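PDB 1H7E: 3-deoxy-manno-octulosonate cytidylyltransferase from Escherichia coli, which catalyses transfer of the cytidylyl group from CTP to 3-deoxy-manno-octulosonate (KDO), releasing diphosphate and probably activating the sugar for lipopolysaccharide synthesis. Local coordinates for residues 117-131 / 168-182. Numbering follows the deposited sequence.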
ATOM      1  N   ASP A 117      -2.472 -21.204  -7.448  1.00 32.94           N
ATOM      2  CA  ASP A 117      -1.936 -20.985  -6.109  1.00 30.45           C
ATOM      3  C   ASP A 117      -3.058 -21.223  -5.082  1.00 32.12           C
ATOM      4  O   ASP A 117      -3.883 -20.340  -4.813  1.00 29.30           O
ATOM      5  CB  ASP A 117      -1.348 -19.571  -5.977  1.00 29.96           C
ATOM      6  CG  ASP A 117      -0.686 -19.330  -4.624  1.00 31.09           C
ATOM      7  OD1 ASP A 117      -0.729 -20.235  -3.764  1.00 29.90           O
ATOM      8  OD2 ASP A 117      -0.122 -18.229  -4.409  1.00 31.38           O
ATOM      9  N   PRO A 118      -3.084 -22.430  -4.482  1.00 33.44           N
ATOM     10  CA  PRO A 118      -4.063 -22.873  -3.480  1.00 32.12           C
ATOM     11  C   PRO A 118      -4.074 -22.048  -2.192  1.00 29.43           C
ATOM     12  O   PRO A 118      -5.076 -22.026  -1.477  1.00 30.71           O
ATOM     13  CB  PRO A 118      -3.628 -24.316  -3.198  1.00 35.23           C
ATOM     14  CG  PRO A 118      -2.949 -24.733  -4.490  1.00 35.82           C
ATOM     15  CD  PRO A 118      -2.136 -23.517  -4.798  1.00 34.91           C
ATOM     16  N   ALA A 119      -2.957 -21.390  -1.891  1.00 27.45           N
ATOM     17  CA  ALA A 119      -2.834 -20.564  -0.689  1.00 25.03           C
ATOM     18  C   ALA A 119      -3.347 -19.138  -0.859  1.00 22.00           C
ATOM     19  O   ALA A 119      -3.407 -18.406   0.122  1.00 23.92           O
ATOM     20  CB  ALA A 119      -1.396 -20.518  -0.235  1.00 23.86           C
ATOM     21  N   LEU A 120      -3.672 -18.744  -2.095  1.00 19.99           N
ATOM     22  CA  LEU A 120      -4.160 -17.397  -2.400  1.00 16.17           C
ATOM     23  C   LEU A 120      -5.599 -17.215  -1.930  1.00 15.63           C
ATOM     24  O   LEU A 120      -6.504 -17.891  -2.410  1.00 16.22           O
ATOM     25  CB  LEU A 120      -4.032 -17.121  -3.903  1.00 13.60           C
ATOM     26  CG  LEU A 120      -4.459 -15.725  -4.361  1.00 16.84           C
ATOM     27  CD1 LEU A 120      -3.653 -14.618  -3.630  1.00 12.67           C
ATOM     28  CD2 LEU A 120      -4.277 -15.637  -5.882  1.00 17.29           C
ATOM     29  N   PRO A 121      -5.840 -16.260  -1.015  1.00 15.08           N
ATOM     30  CA  PRO A 121      -7.207 -16.069  -0.531  1.00 14.41           C
ATOM     31  C   PRO A 121      -8.148 -15.293  -1.444  1.00 14.96           C
ATOM     32  O   PRO A 121      -9.326 -15.643  -1.566  1.00 15.01           O
ATOM     33  CB  PRO A 121      -7.010 -15.317   0.798  1.00 13.24           C
ATOM     34  CG  PRO A 121      -5.493 -15.338   1.046  1.00 15.21           C
ATOM     35  CD  PRO A 121      -4.900 -15.374  -0.310  1.00 14.35           C
ATOM     36  N   VAL A 122      -7.633 -14.223  -2.056  1.00 12.26           N
ATOM     37  CA  VAL A 122      -8.431 -13.327  -2.891  1.00 10.30           C
ATOM     38  C   VAL A 122      -7.622 -12.858  -4.092  1.00 14.40           C
ATOM     39  O   VAL A 122      -6.404 -12.659  -3.993  1.00 13.75           O
ATOM     40  CB  VAL A 122      -8.836 -12.050  -2.090  1.00 11.15           C
ATOM     41  CG1 VAL A 122      -9.762 -11.147  -2.909  1.00 10.44           C
ATOM     42  CG2 VAL A 122      -9.469 -12.420  -0.738  1.00 12.82           C
ATOM     43  N   ALA A 123      -8.299 -12.713  -5.227  1.00 14.13           N
ATOM     44  CA  ALA A 123      -7.665 -12.227  -6.452  1.00 13.10           C
ATOM     45  C   ALA A 123      -8.598 -11.195  -7.093  1.00 13.11           C
ATOM     46  O   ALA A 123      -9.814 -11.228  -6.891  1.00 13.81           O
ATOM     47  CB  ALA A 123      -7.376 -13.370  -7.411  1.00 12.55           C
ATOM     48  N   THR A 124      -8.020 -10.237  -7.817  1.00 10.12           N
ATOM     49  CA  THR A 124      -8.798  -9.209  -8.475  1.00  7.33           C
ATOM     50  C   THR A 124      -8.033  -8.780  -9.728  1.00  9.28           C
ATOM     51  O   THR A 124      -6.966  -9.333 -10.024  1.00  8.09           O
ATOM     52  CB  THR A 124      -9.108  -8.016  -7.532  1.00  7.12           C
ATOM     53  OG1 THR A 124     -10.053  -7.149  -8.164  1.00  9.05           O
ATOM     54  CG2 THR A 124      -7.808  -7.220  -7.182  1.00  9.98           C
ATOM     55  N   LEU A 125      -8.601  -7.837 -10.472  1.00  8.81           N
ATOM     56  CA  LEU A 125      -8.003  -7.385 -11.727  1.00 11.86           C
ATOM     57  C   LEU A 125      -7.612  -5.910 -11.767  1.00 10.45           C
ATOM     58  O   LEU A 125      -8.106  -5.101 -10.988  1.00 10.48           O
ATOM     59  CB  LEU A 125      -8.983  -7.653 -12.883  1.00 12.55           C
ATOM     60  CG  LEU A 125      -9.409  -9.109 -13.135  1.00 14.36           C
ATOM     61  CD1 LEU A 125     -10.477  -9.126 -14.213  1.00 14.82           C
ATOM     62  CD2 LEU A 125      -8.203  -9.970 -13.516  1.00 13.30           C
ATOM     63  N   CYS A 126      -6.737  -5.579 -12.718  1.00 11.30           N
ATOM     64  CA  CYS A 126      -6.297  -4.205 -12.922  1.00 10.23           C
ATOM     65  C   CYS A 126      -5.815  -4.047 -14.376  1.00 11.64           C
ATOM     66  O   CYS A 126      -5.574  -5.040 -15.077  1.00 10.98           O
ATOM     67  CB  CYS A 126      -5.164  -3.853 -11.942  1.00  6.09           C
ATOM     68  SG  CYS A 126      -3.629  -4.695 -12.239  1.00 13.58           S
ATOM     69  N   HIS A 127      -5.776  -2.809 -14.859  1.00 12.15           N
ATOM     70  CA  HIS A 127      -5.247  -2.535 -16.206  1.00 12.42           C
ATOM     71  C   HIS A 127      -4.534  -1.176 -16.180  1.00 12.55           C
ATOM     72  O   HIS A 127      -4.807  -0.345 -15.307  1.00 10.78           O
ATOM     73  CB  HIS A 127      -6.313  -2.614 -17.318  1.00 10.36           C
ATOM     74  CG  HIS A 127      -7.346  -1.525 -17.287  1.00 14.10           C
ATOM     75  ND1 HIS A 127      -7.097  -0.243 -17.727  1.00 16.35           N
ATOM     76  CD2 HIS A 127      -8.650  -1.543 -16.921  1.00 14.31           C
ATOM     77  CE1 HIS A 127      -8.200   0.480 -17.630  1.00 17.64           C
ATOM     78  NE2 HIS A 127      -9.158  -0.286 -17.144  1.00 17.39           N
ATOM     79  N   ALA A 128      -3.564  -0.997 -17.072  1.00 11.85           N
ATOM     80  CA  ALA A 128      -2.799   0.254 -17.138  1.00  9.50           C
ATOM     81  C   ALA A 128      -3.631   1.454 -17.562  1.00 12.45           C
ATOM     82  O   ALA A 128      -4.552   1.330 -18.375  1.00 14.11           O
ATOM     83  CB  ALA A 128      -1.610   0.090 -18.082  1.00 12.67           C
ATOM     84  N   ILE A 129      -3.372   2.598 -16.929  1.00 11.16           N
ATOM     85  CA  ILE A 129      -4.042   3.843 -17.270  1.00 10.28           C
ATOM     86  C   ILE A 129      -2.978   4.952 -17.303  1.00 10.93           C
ATOM     87  O   ILE A 129      -1.892   4.789 -16.763  1.00 12.07           O
ATOM     88  CB  ILE A 129      -5.182   4.243 -16.281  1.00  8.98           C
ATOM     89  CG1 ILE A 129      -4.680   4.228 -14.840  1.00  8.08           C
ATOM     90  CG2 ILE A 129      -6.388   3.286 -16.428  1.00 11.89           C
ATOM     91  CD1 ILE A 129      -5.604   4.898 -13.868  1.00 11.92           C
ATOM     92  N   SER A 130      -3.303   6.049 -17.974  1.00 14.99           N
ATOM     93  CA  SER A 130      -2.419   7.208 -18.086  1.00 12.94           C
ATOM     94  C   SER A 130      -2.480   8.000 -16.790  1.00 14.95           C
ATOM     95  O   SER A 130      -3.423   7.840 -16.001  1.00 14.58           O
ATOM     96  CB  SER A 130      -2.919   8.100 -19.219  1.00 15.06           C
ATOM     97  OG  SER A 130      -4.144   8.752 -18.878  1.00 13.71           O
ATOM     98  N   ALA A 131      -1.519   8.897 -16.602  1.00 15.22           N
ATOM     99  CA  ALA A 131      -1.473   9.744 -15.414  1.00 14.82           C
ATOM    100  C   ALA A 131      -2.700  10.652 -15.311  1.00 13.45           C
ATOM    101  O   ALA A 131      -3.203  10.904 -14.216  1.00 13.44           O
ATOM    102  CB  ALA A 131      -0.194  10.577 -15.418  1.00 11.58           C
ATOM    103  N   ARG A 168       3.991   4.634 -13.415  1.00 13.93           N
ATOM    104  CA  ARG A 168       3.099   3.818 -14.231  1.00 14.18           C
ATOM    105  C   ARG A 168       1.887   3.548 -13.313  1.00 14.54           C
ATOM    106  O   ARG A 168       2.056   3.195 -12.141  1.00 15.55           O
ATOM    107  CB  ARG A 168       3.794   2.522 -14.641  1.00 18.30           C
ATOM    108  CG  ARG A 168       2.998   1.699 -15.627  1.00 26.74           C
ATOM    109  CD  ARG A 168       3.793   0.503 -16.151  1.00 34.88           C
ATOM    110  NE  ARG A 168       2.977  -0.281 -17.080  1.00 41.87           N
ATOM    111  CZ  ARG A 168       2.234  -1.338 -16.744  1.00 42.16           C
ATOM    112  NH1 ARG A 168       2.195  -1.780 -15.490  1.00 40.23           N
ATOM    113  NH2 ARG A 168       1.492  -1.936 -17.668  1.00 40.95           N
ATOM    114  N   TYR A 169       0.695   3.857 -13.808  1.00 10.81           N
ATOM    115  CA  TYR A 169      -0.535   3.706 -13.045  1.00 10.28           C
ATOM    116  C   TYR A 169      -1.371   2.500 -13.450  1.00 12.09           C
ATOM    117  O   TYR A 169      -1.399   2.117 -14.626  1.00  8.81           O
ATOM    118  CB  TYR A 169      -1.387   4.979 -13.165  1.00  8.55           C
ATOM    119  CG  TYR A 169      -0.714   6.164 -12.518  1.00 10.25           C
ATOM    120  CD1 TYR A 169      -0.790   6.341 -11.142  1.00  9.69           C
ATOM    121  CD2 TYR A 169       0.100   7.033 -13.262  1.00 10.83           C
ATOM    122  CE1 TYR A 169      -0.066   7.341 -10.501  1.00 12.97           C
ATOM    123  CE2 TYR A 169       0.835   8.043 -12.631  1.00 10.33           C
ATOM    124  CZ  TYR A 169       0.743   8.184 -11.250  1.00 13.42           C
ATOM    125  OH  TYR A 169       1.450   9.154 -10.586  1.00 14.29           O
ATOM    126  N   LEU A 170      -2.014   1.898 -12.446  1.00 10.69           N
ATOM    127  CA  LEU A 170      -2.896   0.745 -12.641  1.00  9.57           C
ATOM    128  C   LEU A 170      -4.246   1.056 -12.048  1.00  9.45           C
ATOM    129  O   LEU A 170      -4.340   1.492 -10.909  1.00 10.12           O
ATOM    130  CB  LEU A 170      -2.348  -0.505 -11.943  1.00  7.20           C
ATOM    131  CG  LEU A 170      -1.061  -1.112 -12.488  1.00 11.18           C
ATOM    132  CD1 LEU A 170      -0.511  -2.164 -11.524  1.00 11.66           C
ATOM    133  CD2 LEU A 170      -1.314  -1.701 -13.885  1.00 10.70           C
ATOM    134  N   LYS A 171      -5.289   0.880 -12.845  1.00  8.27           N
ATOM    135  CA  LYS A 171      -6.642   1.072 -12.379  1.00  9.56           C
ATOM    136  C   LYS A 171      -7.175  -0.296 -11.887  1.00 12.30           C
ATOM    137  O   LYS A 171      -7.011  -1.330 -12.556  1.00 10.60           O
ATOM    138  CB  LYS A 171      -7.530   1.557 -13.514  1.00 11.95           C
ATOM    139  CG  LYS A 171      -9.007   1.574 -13.160  1.00 16.61           C
ATOM    140  CD  LYS A 171      -9.841   2.012 -14.351  1.00 24.22           C
ATOM    141  CE  LYS A 171     -11.295   2.143 -13.960  1.00 30.86           C
ATOM    142  NZ  LYS A 171     -12.052   2.904 -14.988  1.00 37.12           N
ATOM    143  N   HIS A 172      -7.830  -0.281 -10.729  1.00 10.72           N
ATOM    144  CA  HIS A 172      -8.411  -1.486 -10.160  1.00 10.92           C
ATOM    145  C   HIS A 172      -9.760  -1.750 -10.854  1.00 12.97           C
ATOM    146  O   HIS A 172     -10.575  -0.831 -11.008  1.00 10.98           O
ATOM    147  CB  HIS A 172      -8.608  -1.290  -8.658  1.00 11.28           C
ATOM    148  CG  HIS A 172      -9.369  -2.397  -7.994  1.00 14.10           C
ATOM    149  ND1 HIS A 172      -9.111  -3.732  -8.231  1.00 15.52           N
ATOM    150  CD2 HIS A 172     -10.401  -2.362  -7.120  1.00 11.82           C
ATOM    151  CE1 HIS A 172      -9.954  -4.472  -7.532  1.00 12.96           C
ATOM    152  NE2 HIS A 172     -10.746  -3.665  -6.849  1.00 16.87           N
ATOM    153  N   VAL A 173      -9.946  -2.989 -11.326  1.00 11.10           N
ATOM    154  CA  VAL A 173     -11.190  -3.441 -11.983  1.00 13.15           C
ATOM    155  C   VAL A 173     -11.905  -4.280 -10.916  1.00 14.45           C
ATOM    156  O   VAL A 173     -11.398  -5.329 -10.516  1.00 14.12           O
ATOM    157  CB  VAL A 173     -10.884  -4.324 -13.242  1.00 16.72           C
ATOM    158  CG1 VAL A 173     -12.193  -4.875 -13.836  1.00 17.25           C
ATOM    159  CG2 VAL A 173     -10.140  -3.495 -14.298  1.00 15.59           C
ATOM    160  N   GLY A 174     -13.073  -3.803 -10.486  1.00 15.43           N
ATOM    161  CA  GLY A 174     -13.858  -4.406  -9.414  1.00 18.83           C
ATOM    162  C   GLY A 174     -14.470  -5.792  -9.489  1.00 19.12           C
ATOM    163  O   GLY A 174     -15.609  -5.978  -9.059  1.00 19.45           O
ATOM    164  N   ILE A 175     -13.711  -6.749 -10.008  1.00 16.17           N
ATOM    165  CA  ILE A 175     -14.123  -8.155 -10.112  1.00 16.48           C
ATOM    166  C   ILE A 175     -13.221  -8.902  -9.149  1.00 16.05           C
ATOM    167  O   ILE A 175     -11.993  -8.751  -9.204  1.00 14.11           O
ATOM    168  CB  ILE A 175     -13.884  -8.702 -11.512  1.00 17.32           C
ATOM    169  CG1 ILE A 175     -14.811  -7.982 -12.492  1.00 21.05           C
ATOM    170  CG2 ILE A 175     -14.159 -10.197 -11.544  1.00 17.52           C
ATOM    171  CD1 ILE A 175     -14.554  -8.342 -13.912  1.00 23.83           C
ATOM    172  N   TYR A 176     -13.824  -9.723  -8.289  1.00 10.91           N
ATOM    173  CA  TYR A 176     -13.073 -10.467  -7.278  1.00 10.88           C
ATOM    174  C   TYR A 176     -13.347 -11.963  -7.278  1.00 14.00           C
ATOM    175  O   TYR A 176     -14.439 -12.383  -7.655  1.00 15.11           O
ATOM    176  CB  TYR A 176     -13.470  -9.985  -5.884  1.00 11.41           C
ATOM    177  CG  TYR A 176     -13.202  -8.535  -5.575  1.00 11.95           C
ATOM    178  CD1 TYR A 176     -14.135  -7.550  -5.904  1.00 15.53           C
ATOM    179  CD2 TYR A 176     -12.042  -8.154  -4.900  1.00 13.11           C
ATOM    180  CE1 TYR A 176     -13.920  -6.211  -5.560  1.00 16.61           C
ATOM    181  CE2 TYR A 176     -11.815  -6.821  -4.546  1.00 13.43           C
ATOM    182  CZ  TYR A 176     -12.755  -5.864  -4.876  1.00 14.66           C
ATOM    183  OH  TYR A 176     -12.554  -4.563  -4.497  1.00 18.57           O
ATOM    184  N   ALA A 177     -12.347 -12.744  -6.869  1.00 12.12           N
ATOM    185  CA  ALA A 177     -12.472 -14.200  -6.692  1.00 11.15           C
ATOM    186  C   ALA A 177     -12.095 -14.409  -5.216  1.00 13.54           C
ATOM    187  O   ALA A 177     -11.045 -13.940  -4.758  1.00 14.68           O
ATOM    188  CB  ALA A 177     -11.514 -14.968  -7.598  1.00 11.48           C
ATOM    189  N   TYR A 178     -12.969 -15.063  -4.461  1.00 11.20           N
ATOM    190  CA  TYR A 178     -12.724 -15.320  -3.045  1.00 11.41           C
ATOM    191  C   TYR A 178     -12.754 -16.795  -2.760  1.00 14.46           C
ATOM    192  O   TYR A 178     -13.609 -17.493  -3.276  1.00 15.50           O
ATOM    193  CB  TYR A 178     -13.840 -14.743  -2.166  1.00 14.17           C
ATOM    194  CG  TYR A 178     -14.050 -13.261  -2.255  1.00 14.90           C
ATOM    195  CD1 TYR A 178     -13.372 -12.389  -1.399  1.00 15.03           C
ATOM    196  CD2 TYR A 178     -14.970 -12.727  -3.146  1.00 11.96           C
ATOM    197  CE1 TYR A 178     -13.615 -11.028  -1.424  1.00 15.68           C
ATOM    198  CE2 TYR A 178     -15.215 -11.348  -3.180  1.00 15.87           C
ATOM    199  CZ  TYR A 178     -14.533 -10.517  -2.311  1.00 16.24           C
ATOM    200  OH  TYR A 178     -14.785  -9.170  -2.312  1.00 23.04           O
ATOM    201  N   ARG A 179     -11.826 -17.253  -1.930  1.00 14.43           N
ATOM    202  CA  ARG A 179     -11.800 -18.634  -1.465  1.00 14.64           C
ATOM    203  C   ARG A 179     -12.957 -18.700  -0.435  1.00 15.91           C
ATOM    204  O   ARG A 179     -13.282 -17.697   0.230  1.00 11.28           O
ATOM    205  CB  ARG A 179     -10.488 -18.911  -0.740  1.00 18.96           C
ATOM    206  CG  ARG A 179      -9.867 -20.217  -1.064  1.00 27.28           C
ATOM    207  CD  ARG A 179      -8.726 -19.997  -1.999  1.00 31.55           C
ATOM    208  NE  ARG A 179      -8.534 -21.142  -2.881  1.00 38.89           N
ATOM    209  CZ  ARG A 179      -7.708 -21.152  -3.923  1.00 41.43           C
ATOM    210  NH1 ARG A 179      -6.983 -20.066  -4.214  1.00 36.86           N
ATOM    211  NH2 ARG A 179      -7.635 -22.238  -4.692  1.00 42.98           N
ATOM    212  N   ARG A 180     -13.588 -19.868  -0.310  1.00 14.32           N
ATOM    213  CA  ARG A 180     -14.702 -20.047   0.621  1.00 15.30           C
ATOM    214  C   ARG A 180     -14.377 -19.647   2.072  1.00 12.73           C
ATOM    215  O   ARG A 180     -15.174 -18.959   2.733  1.00 13.24           O
ATOM    216  CB  ARG A 180     -15.192 -21.510   0.564  1.00 12.95           C
ATOM    217  CG  ARG A 180     -16.418 -21.793   1.416  1.00 18.49           C
ATOM    218  CD  ARG A 180     -16.961 -23.213   1.193  1.00 22.58           C
ATOM    219  NE  ARG A 180     -17.991 -23.545   2.176  1.00 23.57           N
ATOM    220  CZ  ARG A 180     -19.291 -23.277   2.057  1.00 25.27           C
ATOM    221  NH1 ARG A 180     -19.773 -22.682   0.980  1.00 24.50           N
ATOM    222  NH2 ARG A 180     -20.110 -23.536   3.070  1.00 27.26           N
ATOM    223  N   ASP A 181     -13.213 -20.051   2.565  1.00 15.15           N
ATOM    224  CA  ASP A 181     -12.849 -19.735   3.949  1.00 17.55           C
ATOM    225  C   ASP A 181     -12.738 -18.242   4.257  1.00 18.23           C
ATOM    226  O   ASP A 181     -12.940 -17.839   5.400  1.00 18.67           O
ATOM    227  CB  ASP A 181     -11.591 -20.490   4.393  1.00 27.10           C
ATOM    228  CG  ASP A 181     -10.394 -20.218   3.503  1.00 34.35           C
ATOM    229  OD1 ASP A 181      -9.914 -21.158   2.839  1.00 40.79           O
ATOM    230  OD2 ASP A 181      -9.909 -19.068   3.480  1.00 46.49           O
ATOM    231  N   VAL A 182     -12.481 -17.411   3.241  1.00 15.41           N
ATOM    232  CA  VAL A 182     -12.400 -15.964   3.464  1.00 14.90           C
ATOM    233  C   VAL A 182     -13.786 -15.416   3.761  1.00 15.54           C
ATOM    234  O   VAL A 182     -13.971 -14.621   4.685  1.00 15.14           O
ATOM    235  CB  VAL A 182     -11.803 -15.218   2.240  1.00 15.89           C
ATOM    236  CG1 VAL A 182     -11.850 -13.705   2.467  1.00 17.00           C
ATOM    237  CG2 VAL A 182     -10.365 -15.658   2.028  1.00 16.29           C
TER
HETATM  238  O   HOH W   1     -11.707   0.773 -17.057  1.00 40.01           O
HETATM  239  O   HOH W   2       0.795   4.817 -16.553  1.00 15.72           O
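Ala123 and Ala177 exchange a pair of backbone hydrogen bonds, N to O 3.0 Å each way; His127 and Lys171 exchange another. Both belong to the ladder joining strands 122-129 and 169-179, adjacent antiparallel strands in the central mixed sheet of this GT-A-type nucleotidyltransferase fold. Between these pairs, strand 169-179 bulges with two extra residues around Gly174, and Ile175 N turns back to Val173 O (2.8 Å). Leu125 O takes two donors there, Val173 N at 2.8 Å and His172 ND1 at 3.2 Å, whereas the buried Leu125 N finds no partner. His172 NE2 is hydrogen-bonded to Tyr176 OH (3.1 Å), so bonds at both nitrogens fix the ring's rotation. Farther along, His127 ND1 donates to Ala128 O, and one water links His127 NE2 with Lys171 NZ.

At the opposite end the Arg179 chain bends at chi2 (103°), bringing NH1 to 2.9 Å from Leu120 O, which lies in the guanidinium plane and offers a lone pair. Pro118 O lies over the guanidinium face, and NH1 also donates to Met114 O. A leucine here would probably leave Leu120 O without this donor and the 117-120 turn less firmly held. Backbone pairing thus mainly secures the ladder, with side-chain donors serving carbonyls at the bulge and at the turn leading into strand 122-129.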